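Local coordinates for arginine kinase (Anthopleura japonica, PDB 4RF6), which catalyses the reversible transfer of a phosphoryl group from ATP to L-arginine, giving phosphoarginine and ADP, and carries two phosphagen kinase units in tandem on one chain, at residues Thr459-Pro464 with Ser695-Val700. Sequence-based numbering, arbitrary orientation.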
ATOM      1  N   THR A 459      13.912  -9.459 -33.812  1.00 14.91           N
ATOM      2  CA  THR A 459      12.809  -8.892 -34.582  1.00 18.03           C
ATOM      3  C   THR A 459      11.446  -9.242 -33.973  1.00 16.52           C
ATOM      4  O   THR A 459      11.088 -10.415 -33.882  1.00 17.16           O
ATOM      5  CB  THR A 459      12.850  -9.396 -36.036  1.00 19.95           C
ATOM      6  OG1 THR A 459      14.118  -9.055 -36.621  1.00 16.09           O
ATOM      7  CG2 THR A 459      11.717  -8.784 -36.854  1.00 19.78           C
ATOM      8  N   SER A 460      10.676  -8.232 -33.572  1.00 13.65           N
ATOM      9  CA  SER A 460       9.323  -8.467 -33.066  1.00 11.98           C
ATOM     10  C   SER A 460       8.340  -8.486 -34.235  1.00 16.06           C
ATOM     11  O   SER A 460       8.544  -7.779 -35.224  1.00 14.48           O
ATOM     12  CB  SER A 460       8.925  -7.385 -32.057  1.00 13.27           C
ATOM     13  OG  SER A 460       9.867  -7.281 -31.006  1.00 13.90           O
ATOM     14  N   ASP A 461       7.280  -9.285 -34.121  1.00 15.96           N
ATOM     15  CA  ASP A 461       6.289  -9.404 -35.192  1.00 17.52           C
ATOM     16  C   ASP A 461       4.948  -9.843 -34.630  1.00 17.62           C
ATOM     17  O   ASP A 461       4.739 -11.032 -34.354  1.00 19.13           O
ATOM     18  CB  ASP A 461       6.756 -10.418 -36.245  1.00 14.96           C
ATOM     19  CG  ASP A 461       5.952 -10.349 -37.536  1.00 21.42           C
ATOM     20  OD1 ASP A 461       4.861  -9.733 -37.548  1.00 20.97           O
ATOM     21  OD2 ASP A 461       6.407 -10.937 -38.540  1.00 24.06           O
ATOM     22  N   MET A 462       4.032  -8.891 -34.472  1.00 13.73           N
ATOM     23  CA  MET A 462       2.698  -9.204 -33.973  1.00 16.50           C
ATOM     24  C   MET A 462       1.627  -9.099 -35.062  1.00 17.33           C
ATOM     25  O   MET A 462       0.535  -8.587 -34.814  1.00 17.09           O
ATOM     26  CB  MET A 462       2.340  -8.308 -32.784  1.00 18.07           C
ATOM     27  CG  MET A 462       3.200  -8.561 -31.537  1.00 19.08           C
ATOM     28  SD  MET A 462       2.881 -10.188 -30.811  1.00 26.49           S
ATOM     29  CE  MET A 462       1.311  -9.890 -29.995  1.00 29.39           C
ATOM     30  N   ASN A 463       1.937  -9.589 -36.263  1.00 18.57           N
ATOM     31  CA  ASN A 463       0.943  -9.695 -37.332  1.00 17.71           C
ATOM     32  C   ASN A 463       0.448 -11.128 -37.473  1.00 20.86           C
ATOM     33  O   ASN A 463       1.129 -11.966 -38.064  1.00 21.81           O
ATOM     34  CB  ASN A 463       1.532  -9.231 -38.665  1.00 16.61           C
ATOM     35  CG  ASN A 463       0.505  -9.179 -39.789  1.00 21.07           C
ATOM     36  OD1 ASN A 463      -0.596  -9.719 -39.683  1.00 20.50           O
ATOM     37  ND2 ASN A 463       0.877  -8.528 -40.887  1.00 25.36           N
ATOM     38  N   PRO A 464      -0.765 -11.406 -36.963  1.00 19.51           N
ATOM     39  CA  PRO A 464      -1.339 -12.756 -36.995  1.00 22.75           C
ATOM     40  C   PRO A 464      -1.606 -13.283 -38.406  1.00 21.76           C
ATOM     41  O   PRO A 464      -1.790 -14.486 -38.563  1.00 23.85           O
ATOM     42  CB  PRO A 464      -2.670 -12.593 -36.238  1.00 22.14           C
ATOM     43  CG  PRO A 464      -2.990 -11.136 -36.342  1.00 20.11           C
ATOM     44  CD  PRO A 464      -1.675 -10.431 -36.333  1.00 17.56           C
ATOM     45  N   SER A 695      10.703 -14.153 -33.850  1.00 12.66           N
ATOM     46  CA  SER A 695       9.593 -13.238 -33.618  1.00 10.65           C
ATOM     47  C   SER A 695       8.418 -13.980 -32.992  1.00 12.08           C
ATOM     48  O   SER A 695       8.416 -15.216 -32.936  1.00 12.67           O
ATOM     49  CB  SER A 695       9.157 -12.603 -34.928  1.00 11.63           C
ATOM     50  OG  SER A 695       8.523 -13.548 -35.760  1.00 13.15           O
ATOM     51  N   GLU A 696       7.417 -13.237 -32.525  1.00 12.95           N
ATOM     52  CA  GLU A 696       6.209 -13.856 -31.983  1.00 13.78           C
ATOM     53  C   GLU A 696       5.526 -14.719 -33.031  1.00 13.07           C
ATOM     54  O   GLU A 696       5.085 -15.839 -32.743  1.00 16.80           O
ATOM     55  CB  GLU A 696       5.250 -12.796 -31.437  1.00 16.20           C
ATOM     56  CG  GLU A 696       5.757 -12.108 -30.173  1.00 14.44           C
ATOM     57  CD  GLU A 696       6.702 -10.961 -30.465  1.00 15.92           C
ATOM     58  OE1 GLU A 696       7.133 -10.823 -31.632  1.00 12.96           O
ATOM     59  OE2 GLU A 696       7.010 -10.199 -29.520  1.00 16.81           O
ATOM     60  N   VAL A 697       5.459 -14.201 -34.253  1.00 11.82           N
ATOM     61  CA  VAL A 697       4.899 -14.928 -35.383  1.00 13.66           C
ATOM     62  C   VAL A 697       5.636 -16.240 -35.615  1.00 13.95           C
ATOM     63  O   VAL A 697       5.014 -17.282 -35.839  1.00 13.55           O
ATOM     64  CB  VAL A 697       4.973 -14.068 -36.666  1.00 15.53           C
ATOM     65  CG1 VAL A 697       4.891 -14.936 -37.918  1.00 16.41           C
ATOM     66  CG2 VAL A 697       3.863 -13.018 -36.669  1.00 16.03           C
ATOM     67  N   GLN A 698       6.963 -16.183 -35.563  1.00 13.10           N
ATOM     68  CA  GLN A 698       7.775 -17.368 -35.819  1.00 13.87           C
ATOM     69  C   GLN A 698       7.594 -18.403 -34.722  1.00 15.89           C
ATOM     70  O   GLN A 698       7.554 -19.603 -34.989  1.00 13.76           O
ATOM     71  CB  GLN A 698       9.248 -16.985 -35.975  1.00 12.48           C
ATOM     72  CG  GLN A 698       9.543 -16.307 -37.312  1.00 13.36           C
ATOM     73  CD  GLN A 698      10.971 -15.812 -37.420  1.00 16.96           C
ATOM     74  OE1 GLN A 698      11.479 -15.139 -36.523  1.00 13.99           O
ATOM     75  NE2 GLN A 698      11.628 -16.146 -38.526  1.00 19.15           N
ATOM     76  N   CYS A 699       7.488 -17.926 -33.488  1.00 16.51           N
ATOM     77  CA  CYS A 699       7.281 -18.789 -32.338  1.00 16.05           C
ATOM     78  C   CYS A 699       5.957 -19.543 -32.455  1.00 15.88           C
ATOM     79  O   CYS A 699       5.903 -20.762 -32.270  1.00 17.92           O
ATOM     80  CB  CYS A 699       7.308 -17.962 -31.052  1.00 17.87           C
ATOM     81  SG  CYS A 699       6.849 -18.899 -29.570  1.00 21.19           S
ATOM     82  N   VAL A 700       4.892 -18.820 -32.790  1.00 15.00           N
ATOM     83  CA  VAL A 700       3.571 -19.430 -32.943  1.00 16.55           C
ATOM     84  C   VAL A 700       3.554 -20.390 -34.131  1.00 17.74           C
ATOM     85  O   VAL A 700       2.969 -21.476 -34.062  1.00 15.87           O
ATOM     86  CB  VAL A 700       2.478 -18.358 -33.111  1.00 17.24           C
ATOM     87  CG1 VAL A 700       1.138 -18.996 -33.402  1.00 19.08           C
ATOM     88  CG2 VAL A 700       2.390 -17.487 -31.857  1.00 14.87           C
TER
HETATM   89  O   HOH W   1       9.500  -9.510 -29.642  1.00 11.95           O
HETATM   90  O   HOH W   2       8.226 -12.819 -38.297  1.00 12.63           O
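Glu696 OE1 accepts from the backbone N of Asp461 at 2.9 Å. The bond is almost straight (174°), and the N-H points at OE1 nearly in line with the CD-OE1 bond. Glu696 OE2 takes a water that is also bonded to Ser460 OG, and it forms a salt bridge with Arg488. Ser460 OG in turn bonds His620. The Glu696 chain is bent at chi2, and Met462 SD sits against its CB and CG, 3.5 Å from Glu696 CG, with the two side chains at a slant.

A second, weak bond runs from Val697 N to Asp461 O. With Asp461 N bound to Glu696, both backbone polar groups of Asp461 face the first turn of helix 696-714. The Asp461 side chain has CG anti to its backbone N (chi1 -166°), which places the carboxylate carbon 3.5 Å from Val697 CG2. The same methyl also touches Asn463 O at 3.2 Å. Asp461 OD1 accepts from Asn463 N, 30° out of the carboxylate plane on the anti side, and closes an Asx turn. OD2 pairs with Lys466 and shares a water with Ser695 OG.

Ser695 packs its CB against Asp461 CB at 3.5 Å. Its OG accepts from Gln698 N at 3.1 Å, while Ser695 N donates to Gln698 OE1 at 3.0 Å, on a lone pair. Met462 O is held by Asn610, so the loop also meets helix 598-616. The loop belongs to the link between helix 438-448 and strand 479-488 of the second repeat, and it is fastened here to the start of the C-terminal helix, where Ser695 and Gln698 form a capping box with Ser695 as N-cap.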